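Local atomic coordinates of 5'-Methylthioadenosine Nucleosidase (PDB entry 2QTT), a protein that is a nucleosidase of the phosphorylase superfamily, modelled here with adenine bound. Residues R24-V29 with K107-I112; V29-A34 with L72-V77. All blocks are in the same frame, centred on the assembly; numbering follows the deposited sequence.

Both contacts use strand 28-32 and share Val-29, with strand 110-119 along one edge of that strand and strand 72-78 along the other, all three parallel. Interaction 1 (24-29 with 107-112) lies where the strands begin, farther from the chain centre; it is buried in its hydrophobic half but reaches the surface at Ser-27 and Lys-107, and one carboxylate oxygen accepts most of its hydrogen bonds. Interaction 2 (29-34 with 72-77) is deeper and almost wholly buried, built from regular backbone hydrogen bonds and aliphatic side chains. The two join directly: the backbone of Ile-112 probably bonds to Val-30 and Val-32, which continues the sheet beyond interaction 1.

Interaction 1: residues R24-V29 with K107-I112; sequences RPISSV and KPDIII
Asp-109 pushes its side chain into the bend formed by Ile-26, Ser-27 and Ser-28, where two parallel strands of the central sheet of this phosphorylase-superfamily fold begin side by side. The bend closes on a single oxygen. OD2 of Asp-109 is met by Ser-28 N at 2.8 Å, nearly along the C-O axis, and by Ser-27 N from above the carboxylate plane; Ser-27 OG adds a third bond on the syn lone pair, which the hydroxyl reaches by sitting between its own backbone N and carbonyl carbon (chi1 54°). Three donors on one atom should steady the carboxylate and disperse its charge. Behind the polar grip, CG2 of Ile-26 lies 3.6 Å from CB of Asp-109, the two side chains running antiparallel alongside one another. OG of Ser-28 settles against CA of Pro-108 at 3.4 Å. Farther in, CG2 of Val-29 is a small knob against Ile-112, equally near its CG1 and CD1 at 3.7 Å, while Val-29 CB rests on CG2 of Ile-110. Helix 234-259 covers Ile-26 and Ile-112 through Ile-259. On the backbone, Asp-109 N returns a bond to Ser-28 O, 3.0 Å long and bent to 141° at the hydrogen.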
loop_
_atom_site.group_PDB
_atom_site.type_symbol
_atom_site.label_atom_id
_atom_site.label_comp_id
_atom_site.label_asym_id
_atom_site.label_seq_id
_atom_site.Cartn_x
_atom_site.Cartn_y
_atom_site.Cartn_z
ATOM N N ARG A 24 18.564 21.234 -15.777
ATOM C CA ARG A 24 19.765 20.617 -16.348
ATOM C C ARG A 24 19.559 19.103 -16.474
ATOM O O ARG A 24 18.496 18.608 -16.080
ATOM C CB ARG A 24 21.007 20.969 -15.499
ATOM C CG ARG A 24 21.005 20.404 -14.072
ATOM C CD ARG A 24 22.234 20.878 -13.264
ATOM N NE ARG A 24 22.131 22.290 -12.892
ATOM C CZ ARG A 24 21.384 22.767 -11.898
ATOM N NH1 ARG A 24 20.641 21.958 -11.155
ATOM N NH2 ARG A 24 21.364 24.069 -11.647
ATOM N N PRO A 25 20.540 18.369 -17.047
ATOM C CA PRO A 25 20.275 16.935 -17.216
ATOM C C PRO A 25 19.917 16.216 -15.916
ATOM O O PRO A 25 20.344 16.624 -14.842
ATOM C CB PRO A 25 21.597 16.391 -17.786
ATOM C CG PRO A 25 22.176 17.582 -18.535
ATOM C CD PRO A 25 21.858 18.741 -17.609
ATOM N N ILE A 26 19.113 15.165 -16.061
ATOM C CA ILE A 26 18.811 14.190 -15.014
ATOM C C ILE A 26 20.117 13.636 -14.462
ATOM O O ILE A 26 21.038 13.359 -15.225
ATOM C CB ILE A 26 17.968 13.019 -15.614
ATOM C CG1 ILE A 26 16.565 13.519 -15.964
ATOM C CG2 ILE A 26 17.898 11.831 -14.656
ATOM C CD1 ILE A 26 15.902 12.783 -17.157
ATOM N N SER A 27 20.208 13.499 -13.140
ATOM C CA SER A 27 21.411 12.907 -12.539
ATOM C C SER A 27 21.210 11.476 -12.034
ATOM O O SER A 27 22.145 10.667 -12.067
ATOM C CB SER A 27 22.014 13.822 -11.465
ATOM O OG SER A 27 21.076 14.197 -10.477
ATOM N N SER A 28 20.004 11.147 -11.565
ATOM C CA SER A 28 19.748 9.777 -11.122
ATOM C C SER A 28 18.349 9.245 -11.441
ATOM O O SER A 28 17.378 10.011 -11.605
ATOM C CB SER A 28 20.069 9.582 -9.620
ATOM O OG SER A 28 19.034 10.050 -8.786
ATOM N N VAL A 29 18.271 7.919 -11.509
ATOM C CA VAL A 29 17.007 7.214 -11.679
ATOM C C VAL A 29 16.880 6.095 -10.645
ATOM O O VAL A 29 17.878 5.447 -10.298
ATOM C CB VAL A 29 16.848 6.656 -13.134
ATOM C CG1 VAL A 29 18.091 5.899 -13.588
ATOM C CG2 VAL A 29 15.581 5.780 -13.270
ATOM N N LYS A 107 16.651 10.456 -3.490
ATOM C CA LYS A 107 16.393 11.696 -4.241
ATOM C C LYS A 107 16.453 11.526 -5.780
ATOM O O LYS A 107 17.120 12.320 -6.477
ATOM C CB LYS A 107 17.366 12.801 -3.784
ATOM C CG LYS A 107 17.621 12.880 -2.256
ATOM C CD LYS A 107 16.464 13.471 -1.493
ATOM C CE LYS A 107 16.842 13.666 -0.019
ATOM N NZ LYS A 107 15.632 14.028 0.757
ATOM N N PRO A 108 15.721 10.524 -6.330
ATOM C CA PRO A 108 15.814 10.284 -7.777
ATOM C C PRO A 108 15.205 11.440 -8.563
ATOM O O PRO A 108 14.284 12.099 -8.066
ATOM C CB PRO A 108 14.968 9.015 -7.980
ATOM C CG PRO A 108 13.982 9.022 -6.836
ATOM C CD PRO A 108 14.750 9.626 -5.678
ATOM N N ASP A 109 15.722 11.693 -9.768
ATOM C CA ASP A 109 15.072 12.630 -10.692
ATOM C C ASP A 109 13.841 12.000 -11.302
ATOM O O ASP A 109 12.925 12.696 -11.729
ATOM C CB ASP A 109 16.005 13.064 -11.830
ATOM C CG ASP A 109 17.163 13.882 -11.336
ATOM O OD1 ASP A 109 16.936 15.052 -10.958
ATOM O OD2 ASP A 109 18.283 13.346 -11.310
ATOM N N ILE A 110 13.841 10.680 -11.366
ATOM C CA ILE A 110 12.779 9.956 -12.039
ATOM C C ILE A 110 12.741 8.526 -11.524
ATOM O O ILE A 110 13.770 7.968 -11.117
ATOM C CB ILE A 110 12.941 10.043 -13.614
ATOM C CG1 ILE A 110 11.816 9.311 -14.360
ATOM C CG2 ILE A 110 14.338 9.569 -14.073
ATOM C CD1 ILE A 110 11.638 9.846 -15.794
ATOM N N ILE A 111 11.551 7.946 -11.531
ATOM C CA ILE A 111 11.335 6.603 -11.055
ATOM C C ILE A 111 10.802 5.831 -12.211
ATOM O O ILE A 111 9.959 6.331 -12.955
ATOM C CB ILE A 111 10.256 6.548 -9.960
ATOM C CG1 ILE A 111 10.673 7.349 -8.722
ATOM C CG2 ILE A 111 9.854 5.078 -9.644
ATOM C CD1 ILE A 111 11.244 6.533 -7.602
ATOM N N ILE A 112 11.299 4.611 -12.367
ATOM C CA ILE A 112 10.802 3.698 -13.382
ATOM C C ILE A 112 10.329 2.414 -12.717
ATOM O O ILE A 112 11.131 1.654 -12.156
ATOM C CB ILE A 112 11.866 3.374 -14.458
ATOM C CG1 ILE A 112 12.506 4.677 -14.993
ATOM C CG2 ILE A 112 11.254 2.456 -15.545
ATOM C CD1 ILE A 112 13.535 4.530 -16.145
#

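Interaction 2: residues V29-A34 with L72-V77; sequences VVFVIA and LRINVV
Phe-31 and Val-77 lie at the tightly packed end of this strand pair: Val-77 N bonds to Phe-31 O at 2.8 Å and 175°, and CG1 of Val-77 comes within 3.4 Å of that same oxygen. The methyl is brought there by its place between the backbone N and carbonyl carbon of Val-77 (chi1 72°), which also lays it alongside CG2 of Val-32, the two side chains running abreast. On the same face, CG1 of Val-30 lies 3.6 Å from CB of Asn-75, while the amide oxygen OD1 of Asn-75 turns to His-66 ND1. Five backbone hydrogen bonds in all run from Val-29 N to Ile-33 N, each nearly straight. On the face that carries Phe-31, its CB meets CG2 of Val-76 at 3.9 Å, and CD1 of Ile-33 crosses to the other methyl of Val-76, CG1. Val-29 CG1 packs on CD2 of Leu-72 at 3.8 Å, with a longer contact to Ile-74 CG1 at 4.4 Å. Helices 36-45 and 234-259 cover this face. The solvent side is at Arg-73, which is exposed, and its guanidinium extends clear of strand 29-32. The regular register, Val-29 with Ile-74 through Val-32 with Val-77, is that of neighbouring parallel strands in the central sheet of a phosphorylase-superfamily alpha/beta fold.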
loop_
_atom_site.group_PDB
_atom_site.type_symbol
_atom_site.label_atom_id
_atom_site.label_comp_id
_atom_site.label_asym_id
_atom_site.label_seq_id
_atom_site.Cartn_x
_atom_site.Cartn_y
_atom_site.Cartn_z
ATOM N N VAL A 29 18.271 7.919 -11.509
ATOM C CA VAL A 29 17.007 7.214 -11.679
ATOM C C VAL A 29 16.880 6.095 -10.645
ATOM O O VAL A 29 17.878 5.447 -10.298
ATOM C CB VAL A 29 16.848 6.656 -13.134
ATOM C CG1 VAL A 29 18.091 5.899 -13.588
ATOM C CG2 VAL A 29 15.581 5.780 -13.270
ATOM N N VAL A 30 15.672 5.881 -10.111
ATOM C CA VAL A 30 15.467 4.637 -9.365
ATOM C C VAL A 30 14.464 3.743 -10.103
ATOM O O VAL A 30 13.396 4.196 -10.553
ATOM C CB VAL A 30 15.050 4.795 -7.881
ATOM C CG1 VAL A 30 16.091 5.560 -7.058
ATOM C CG2 VAL A 30 13.725 5.427 -7.767
ATOM N N PHE A 31 14.836 2.485 -10.244
ATOM C CA PHE A 31 13.927 1.456 -10.751
ATOM C C PHE A 31 13.261 0.780 -9.565
ATOM O O PHE A 31 13.949 0.364 -8.621
ATOM C CB PHE A 31 14.684 0.387 -11.538
ATOM C CG PHE A 31 15.002 0.778 -12.938
ATOM C CD1 PHE A 31 16.111 1.586 -13.207
ATOM C CD2 PHE A 31 14.200 0.340 -13.991
ATOM C CE1 PHE A 31 16.428 1.952 -14.516
ATOM C CE2 PHE A 31 14.498 0.698 -15.313
ATOM C CZ PHE A 31 15.615 1.507 -15.578
ATOM N N VAL A 32 11.939 0.670 -9.611
ATOM C CA VAL A 32 11.205 -0.117 -8.607
ATOM C C VAL A 32 10.791 -1.399 -9.308
ATOM O O VAL A 32 9.995 -1.374 -10.247
ATOM C CB VAL A 32 9.942 0.613 -8.047
ATOM C CG1 VAL A 32 9.207 -0.286 -7.082
ATOM C CG2 VAL A 32 10.326 1.931 -7.344
ATOM N N ILE A 33 11.370 -2.520 -8.883
ATOM C CA ILE A 33 11.090 -3.824 -9.496
ATOM C C ILE A 33 10.605 -4.775 -8.405
ATOM O O ILE A 33 11.333 -5.047 -7.444
ATOM C CB ILE A 33 12.331 -4.370 -10.284
ATOM C CG1 ILE A 33 12.695 -3.375 -11.404
ATOM C CG2 ILE A 33 12.024 -5.707 -10.872
ATOM C CD1 ILE A 33 13.982 -3.626 -12.163
ATOM N N ALA A 34 9.361 -5.236 -8.542
ATOM C CA ALA A 34 8.710 -6.085 -7.525
ATOM C C ALA A 34 9.399 -7.429 -7.313
ATOM O O ALA A 34 9.539 -7.873 -6.179
ATOM C CB ALA A 34 7.259 -6.310 -7.867
ATOM N N LEU A 72 24.880 8.924 -15.530
ATOM C CA LEU A 72 23.683 8.625 -14.779
ATOM C C LEU A 72 23.897 7.661 -13.612
ATOM O O LEU A 72 24.451 6.574 -13.786
ATOM C CB LEU A 72 22.667 8.062 -15.762
ATOM C CG LEU A 72 21.213 8.024 -15.310
ATOM C CD1 LEU A 72 20.633 9.438 -15.199
ATOM C CD2 LEU A 72 20.420 7.184 -16.299
ATOM N N ARG A 73 23.444 8.074 -12.433
ATOM C CA ARG A 73 23.438 7.196 -11.255
ATOM C C ARG A 73 22.208 6.284 -11.314
ATOM O O ARG A 73 21.097 6.755 -11.584
ATOM C CB ARG A 73 23.464 8.030 -9.969
ATOM C CG ARG A 73 24.744 8.912 -9.837
ATOM C CD ARG A 73 24.722 9.805 -8.599
ATOM N NE ARG A 73 24.871 9.068 -7.330
ATOM C CZ ARG A 73 26.022 8.592 -6.853
ATOM N NH1 ARG A 73 27.152 8.745 -7.529
ATOM N NH2 ARG A 73 26.047 7.943 -5.693
ATOM N N ILE A 74 22.413 4.987 -11.082
ATOM C CA ILE A 74 21.328 3.984 -11.211
ATOM C C ILE A 74 21.089 3.238 -9.904
ATOM O O ILE A 74 21.985 2.547 -9.378
ATOM C CB ILE A 74 21.607 2.952 -12.341
ATOM C CG1 ILE A 74 21.932 3.654 -13.657
ATOM C CG2 ILE A 74 20.419 1.953 -12.512
ATOM C CD1 ILE A 74 22.468 2.731 -14.708
ATOM N N ASN A 75 19.880 3.383 -9.375
ATOM C CA ASN A 75 19.480 2.649 -8.189
ATOM C C ASN A 75 18.347 1.687 -8.553
ATOM O O ASN A 75 17.391 2.084 -9.210
ATOM C CB ASN A 75 19.092 3.636 -7.084
ATOM C CG ASN A 75 20.278 4.430 -6.588
ATOM O OD1 ASN A 75 21.217 3.864 -6.054
ATOM N ND2 ASN A 75 20.238 5.753 -6.752
ATOM N N VAL A 76 18.486 0.415 -8.196
ATOM C CA VAL A 76 17.417 -0.567 -8.428
ATOM C C VAL A 76 16.960 -1.090 -7.059
ATOM O O VAL A 76 17.772 -1.606 -6.287
ATOM C CB VAL A 76 17.842 -1.718 -9.385
ATOM C CG1 VAL A 76 16.732 -2.751 -9.506
ATOM C CG2 VAL A 76 18.196 -1.159 -10.799
ATOM N N VAL A 77 15.675 -0.909 -6.754
ATOM C CA VAL A 77 15.110 -1.279 -5.445
ATOM C C VAL A 77 14.062 -2.398 -5.617
ATOM O O VAL A 77 13.217 -2.333 -6.522
ATOM C CB VAL A 77 14.573 -0.018 -4.653
ATOM C CG1 VAL A 77 13.265 0.579 -5.264
ATOM C CG2 VAL A 77 14.381 -0.326 -3.156
#